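Local coordinates for importin subunit beta-1 (Saccharomyces cerevisiae, PDB 5OWU), which carries proteins into the nucleus through association with importin alpha, the subunit that recognises classical nuclear localization signals in cargo, at residues Asp673-Leu685 against Phe706-Tyr720. Sequence-based numbering, arbitrary orientation.
Sequences DFRRYSDAMMNVL and FGDIASNIGADFIPY
OD2 of D716 is gripped twice by R675: NE donates to it over 2.7 Å, and NH2 adds a weak bond, with another weak one to OD1. The carboxylate oxygen lies close to the guanidinium plane, yet NE meets it from above the carboxylate plane, the two planes being 63° apart, so this is a skewed salt bridge. A bend at chi3 (72°) swings the R675 guanidinium onto D716, and R675 CG rests against CG2 of I713. One turn on, OH of Y720 donates to OD1 of D679 at 2.6 Å, on the anti side of the carboxylate.

Deeper between the two helices lies M682, which meets F706, I709, F717 and Y720 of the other segment. Its CG lies over the centre of the Y720 ring in a CH-pi contact, and the chain, bent at chi2 and chi3, then carries CE to 3.6 Å from both CE1 of F717 and CB of Y720. SD makes Met-aromatic contacts with F706, at the ring edge, and with F717. CD1 of I709 packs against this sulfur and, at 3.7 Å, against CD1 of L685. Nearer the start of helix 675-685, CG2 of I713 touches the edge of the F674 ring and CB of S678, whose OG is tied back to R675 O. I724 of helix 718-732 also touches M682, F706 and F717.

The axes of segments 675-685 and 706-713 come within 10.5 Å, their N-to-C directions 151° apart, forming the nearly antiparallel hairpin of HEAT 16; Y720, in the start of HEAT 17, extends the contact into the next repeat, the stacking of successive helical hairpins characteristic of a HEAT solenoid.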
loop_
_atom_site.group_PDB
_atom_site.type_symbol
_atom_site.label_atom_id
_atom_site.label_comp_id
_atom_site.label_asym_id
_atom_site.label_seq_id
_atom_site.Cartn_x
_atom_site.Cartn_y
_atom_site.Cartn_z
ATOM N N ASP A 673 25.025 -17.963 -26.502
ATOM C CA ASP A 673 26.136 -17.153 -26.034
ATOM C C ASP A 673 26.027 -16.760 -24.564
ATOM O O ASP A 673 27.019 -16.278 -24.013
ATOM C CB ASP A 673 26.263 -15.896 -26.896
ATOM C CG ASP A 673 26.801 -16.190 -28.294
ATOM O OD1 ASP A 673 26.794 -17.371 -28.705
ATOM O OD2 ASP A 673 27.222 -15.238 -28.986
ATOM N N PHE A 674 24.880 -16.954 -23.901
ATOM C CA PHE A 674 24.838 -16.600 -22.483
ATOM C C PHE A 674 25.637 -17.582 -21.629
ATOM O O PHE A 674 26.155 -17.201 -20.570
ATOM C CB PHE A 674 23.410 -16.541 -21.948
ATOM C CG PHE A 674 23.347 -16.119 -20.508
ATOM C CD1 PHE A 674 23.599 -14.801 -20.148
ATOM C CD2 PHE A 674 23.085 -17.039 -19.510
ATOM C CE1 PHE A 674 23.568 -14.406 -18.822
ATOM C CE2 PHE A 674 23.055 -16.652 -18.175
ATOM C CZ PHE A 674 23.297 -15.330 -17.834
ATOM N N ARG A 675 25.752 -18.840 -22.065
ATOM C CA ARG A 675 26.389 -19.845 -21.216
ATOM C C ARG A 675 27.788 -19.413 -20.783
ATOM O O ARG A 675 28.158 -19.558 -19.609
ATOM C CB ARG A 675 26.411 -21.179 -21.955
ATOM C CG ARG A 675 25.021 -21.812 -22.037
ATOM C CD ARG A 675 24.939 -22.962 -23.033
ATOM N NE ARG A 675 25.634 -24.153 -22.557
ATOM C CZ ARG A 675 25.681 -25.308 -23.219
ATOM N NH1 ARG A 675 25.068 -25.437 -24.390
ATOM N NH2 ARG A 675 26.340 -26.340 -22.710
ATOM N N ARG A 676 28.551 -18.809 -21.696
ATOM C CA ARG A 676 29.934 -18.440 -21.405
ATOM C C ARG A 676 30.052 -17.401 -20.289
ATOM O O ARG A 676 31.148 -17.219 -19.749
ATOM C CB ARG A 676 30.621 -17.925 -22.679
ATOM C CG ARG A 676 30.165 -16.548 -23.170
ATOM C CD ARG A 676 31.073 -16.012 -24.291
ATOM N NE ARG A 676 30.801 -16.641 -25.585
ATOM C CZ ARG A 676 30.395 -16.007 -26.687
ATOM N NH1 ARG A 676 30.212 -14.692 -26.703
ATOM N NH2 ARG A 676 30.180 -16.700 -27.798
ATOM N N TYR A 677 28.964 -16.711 -19.930
ATOM C CA TYR A 677 28.991 -15.763 -18.822
ATOM C C TYR A 677 28.307 -16.284 -17.562
ATOM O O TYR A 677 28.495 -15.699 -16.479
ATOM C CB TYR A 677 28.331 -14.436 -19.243
ATOM C CG TYR A 677 28.837 -13.890 -20.561
ATOM C CD1 TYR A 677 30.099 -13.326 -20.662
ATOM C CD2 TYR A 677 28.050 -13.938 -21.703
ATOM C CE1 TYR A 677 30.567 -12.822 -21.864
ATOM C CE2 TYR A 677 28.510 -13.438 -22.910
ATOM C CZ TYR A 677 29.768 -12.879 -22.982
ATOM O OH TYR A 677 30.237 -12.380 -24.176
ATOM N N SER A 678 27.565 -17.393 -17.660
ATOM C CA SER A 678 26.655 -17.771 -16.580
ATOM C C SER A 678 27.397 -17.969 -15.262
ATOM O O SER A 678 26.979 -17.448 -14.219
ATOM C CB SER A 678 25.883 -19.032 -16.971
ATOM O OG SER A 678 26.768 -20.079 -17.327
ATOM N N ASP A 679 28.512 -18.700 -15.288
ATOM C CA ASP A 679 29.234 -18.969 -14.047
ATOM C C ASP A 679 29.569 -17.669 -13.334
ATOM O O ASP A 679 29.260 -17.500 -12.143
ATOM C CB ASP A 679 30.505 -19.776 -14.321
ATOM C CG ASP A 679 31.270 -20.107 -13.042
ATOM O OD1 ASP A 679 30.665 -20.665 -12.101
ATOM O OD2 ASP A 679 32.471 -19.788 -12.967
ATOM N N ALA A 680 30.138 -16.704 -14.065
ATOM C CA ALA A 680 30.485 -15.442 -13.426
ATOM C C ALA A 680 29.244 -14.817 -12.809
ATOM O O ALA A 680 29.237 -14.463 -11.621
ATOM C CB ALA A 680 31.144 -14.493 -14.429
ATOM N N MET A 681 28.154 -14.751 -13.578
ATOM C CA MET A 681 26.927 -14.166 -13.048
ATOM C C MET A 681 26.528 -14.866 -11.761
ATOM O O MET A 681 26.298 -14.214 -10.730
ATOM C CB MET A 681 25.800 -14.248 -14.083
ATOM C CG MET A 681 26.040 -13.438 -15.361
ATOM S SD MET A 681 26.242 -11.660 -15.073
ATOM C CE MET A 681 28.019 -11.497 -14.957
ATOM N N MET A 682 26.523 -16.203 -11.776
ATOM C CA MET A 682 26.087 -16.930 -10.591
ATOM C C MET A 682 26.942 -16.532 -9.400
ATOM O O MET A 682 26.418 -16.176 -8.335
ATOM C CB MET A 682 26.143 -18.443 -10.831
ATOM C CG MET A 682 25.120 -18.970 -11.845
ATOM S SD MET A 682 23.384 -18.754 -11.352
ATOM C CE MET A 682 23.246 -19.993 -10.067
ATOM N N ASN A 683 28.265 -16.503 -9.588
ATOM C CA ASN A 683 29.138 -16.111 -8.493
ATOM C C ASN A 683 28.698 -14.768 -7.935
ATOM O O ASN A 683 28.357 -14.653 -6.751
ATOM C CB ASN A 683 30.597 -16.078 -8.957
ATOM C CG ASN A 683 31.176 -17.469 -9.123
ATOM O OD1 ASN A 683 30.723 -18.417 -8.485
ATOM N ND2 ASN A 683 32.171 -17.598 -9.989
ATOM N N VAL A 684 28.615 -13.752 -8.799
ATOM C CA VAL A 684 28.248 -12.430 -8.306
ATOM C C VAL A 684 26.933 -12.516 -7.553
ATOM O O VAL A 684 26.815 -12.050 -6.411
ATOM C CB VAL A 684 28.176 -11.410 -9.458
ATOM C CG1 VAL A 684 27.715 -10.057 -8.941
ATOM C CG2 VAL A 684 29.524 -11.270 -10.127
ATOM N N LEU A 685 25.940 -13.178 -8.154
ATOM C CA LEU A 685 24.621 -13.195 -7.538
ATOM C C LEU A 685 24.684 -13.847 -6.169
ATOM O O LEU A 685 24.093 -13.343 -5.203
ATOM C CB LEU A 685 23.621 -13.911 -8.450
ATOM C CG LEU A 685 23.258 -13.132 -9.719
ATOM C CD1 LEU A 685 22.574 -14.035 -10.748
ATOM C CD2 LEU A 685 22.378 -11.947 -9.391
ATOM N N PHE A 706 17.556 -16.371 -11.033
ATOM C CA PHE A 706 18.007 -17.757 -11.062
ATOM C C PHE A 706 17.175 -18.554 -12.054
ATOM O O PHE A 706 17.717 -19.318 -12.867
ATOM C CB PHE A 706 17.935 -18.376 -9.665
ATOM C CG PHE A 706 19.006 -17.891 -8.719
ATOM C CD1 PHE A 706 20.306 -17.685 -9.157
ATOM C CD2 PHE A 706 18.710 -17.650 -7.387
ATOM C CE1 PHE A 706 21.289 -17.248 -8.284
ATOM C CE2 PHE A 706 19.693 -17.213 -6.510
ATOM C CZ PHE A 706 20.981 -17.008 -6.963
ATOM N N GLY A 707 15.859 -18.319 -12.052
ATOM C CA GLY A 707 14.991 -19.001 -12.997
ATOM C C GLY A 707 15.337 -18.661 -14.430
ATOM O O GLY A 707 15.367 -19.536 -15.301
ATOM N N ASP A 708 15.614 -17.382 -14.696
ATOM C CA ASP A 708 16.042 -17.001 -16.035
ATOM C C ASP A 708 17.303 -17.758 -16.416
ATOM O O ASP A 708 17.384 -18.367 -17.492
ATOM C CB ASP A 708 16.279 -15.491 -16.105
ATOM C CG ASP A 708 15.027 -14.700 -15.837
ATOM O OD1 ASP A 708 13.969 -15.098 -16.348
ATOM O OD2 ASP A 708 15.111 -13.694 -15.111
ATOM N N ILE A 709 18.281 -17.785 -15.510
ATOM C CA ILE A 709 19.565 -18.381 -15.859
ATOM C C ILE A 709 19.383 -19.868 -16.114
ATOM O O ILE A 709 19.754 -20.393 -17.173
ATOM C CB ILE A 709 20.603 -18.093 -14.759
ATOM C CG1 ILE A 709 20.897 -16.587 -14.736
ATOM C CG2 ILE A 709 21.876 -18.927 -14.984
ATOM C CD1 ILE A 709 21.885 -16.137 -13.682
ATOM N N ALA A 710 18.754 -20.558 -15.164
ATOM C CA ALA A 710 18.495 -21.980 -15.344
ATOM C C ALA A 710 17.726 -22.236 -16.633
ATOM O O ALA A 710 17.945 -23.249 -17.306
ATOM C CB ALA A 710 17.721 -22.534 -14.148
ATOM N N SER A 711 16.817 -21.331 -17.000
ATOM C CA SER A 711 16.000 -21.619 -18.166
ATOM C C SER A 711 16.854 -21.620 -19.417
ATOM O O SER A 711 16.600 -22.382 -20.357
ATOM C CB SER A 711 14.871 -20.601 -18.311
ATOM O OG SER A 711 14.072 -20.960 -19.417
ATOM N N ASN A 712 17.868 -20.763 -19.459
ATOM C CA ASN A 712 18.634 -20.624 -20.683
ATOM C C ASN A 712 19.864 -21.532 -20.740
ATOM O O ASN A 712 20.248 -21.953 -21.836
ATOM C CB ASN A 712 19.010 -19.158 -20.869
ATOM C CG ASN A 712 17.786 -18.292 -21.229
ATOM O OD1 ASN A 712 17.300 -18.338 -22.356
ATOM N ND2 ASN A 712 17.280 -17.522 -20.263
ATOM N N ILE A 713 20.480 -21.880 -19.600
ATOM C CA ILE A 713 21.686 -22.722 -19.638
ATOM C C ILE A 713 21.379 -24.197 -19.407
ATOM O O ILE A 713 22.291 -25.038 -19.502
ATOM C CB ILE A 713 22.763 -22.235 -18.634
ATOM C CG1 ILE A 713 22.374 -22.524 -17.173
ATOM C CG2 ILE A 713 23.031 -20.744 -18.832
ATOM C CD1 ILE A 713 23.524 -22.248 -16.175
ATOM N N GLY A 714 20.132 -24.535 -19.104
ATOM C CA GLY A 714 19.726 -25.927 -19.051
ATOM C C GLY A 714 20.571 -26.740 -18.090
ATOM O O GLY A 714 20.775 -26.370 -16.927
ATOM N N ALA A 715 21.075 -27.871 -18.593
ATOM C CA ALA A 715 21.845 -28.807 -17.777
ATOM C C ALA A 715 23.095 -28.174 -17.176
ATOM O O ALA A 715 23.558 -28.631 -16.122
ATOM C CB ALA A 715 22.227 -30.026 -18.614
ATOM N N ASP A 716 23.648 -27.124 -17.804
ATOM C CA ASP A 716 24.796 -26.442 -17.213
ATOM C C ASP A 716 24.494 -25.932 -15.806
ATOM O O ASP A 716 25.423 -25.616 -15.048
ATOM C CB ASP A 716 25.216 -25.272 -18.103
ATOM C CG ASP A 716 25.981 -25.706 -19.345
ATOM O OD1 ASP A 716 26.123 -26.921 -19.594
ATOM O OD2 ASP A 716 26.442 -24.811 -20.079
ATOM N N PHE A 717 23.213 -25.831 -15.448
ATOM C CA PHE A 717 22.795 -25.321 -14.149
ATOM C C PHE A 717 22.946 -26.344 -13.033
ATOM O O PHE A 717 22.925 -25.967 -11.858
ATOM C CB PHE A 717 21.335 -24.879 -14.229
ATOM C CG PHE A 717 20.900 -23.972 -13.103
ATOM C CD1 PHE A 717 21.283 -22.640 -13.086
ATOM C CD2 PHE A 717 20.086 -24.445 -12.081
ATOM C CE1 PHE A 717 20.870 -21.796 -12.063
ATOM C CE2 PHE A 717 19.672 -23.608 -11.058
ATOM C CZ PHE A 717 20.069 -22.282 -11.050
ATOM N N ILE A 718 23.103 -27.626 -13.365
ATOM C CA ILE A 718 23.008 -28.671 -12.341
ATOM C C ILE A 718 24.002 -28.461 -11.205
ATOM O O ILE A 718 23.630 -28.674 -10.042
ATOM C CB ILE A 718 23.107 -30.054 -12.994
ATOM C CG1 ILE A 718 21.830 -30.316 -13.807
ATOM C CG2 ILE A 718 23.323 -31.142 -11.943
ATOM C CD1 ILE A 718 21.914 -31.490 -14.771
ATOM N N PRO A 719 25.251 -28.055 -11.437
ATOM C CA PRO A 719 26.165 -27.878 -10.296
ATOM C C PRO A 719 25.728 -26.802 -9.311
ATOM O O PRO A 719 26.117 -26.874 -8.141
ATOM C CB PRO A 719 27.500 -27.524 -10.966
ATOM C CG PRO A 719 27.404 -28.154 -12.314
ATOM C CD PRO A 719 25.968 -27.986 -12.718
ATOM N N TYR A 720 24.931 -25.819 -9.731
ATOM C CA TYR A 720 24.433 -24.787 -8.821
ATOM C C TYR A 720 23.116 -25.173 -8.153
ATOM O O TYR A 720 22.736 -24.561 -7.140
ATOM C CB TYR A 720 24.251 -23.465 -9.578
ATOM C CG TYR A 720 25.422 -23.097 -10.459
ATOM C CD1 TYR A 720 26.477 -22.341 -9.967
ATOM C CD2 TYR A 720 25.473 -23.500 -11.785
ATOM C CE1 TYR A 720 27.550 -22.000 -10.771
ATOM C CE2 TYR A 720 26.550 -23.163 -12.598
ATOM C CZ TYR A 720 27.587 -22.421 -12.081
ATOM O OH TYR A 720 28.664 -22.088 -12.876
#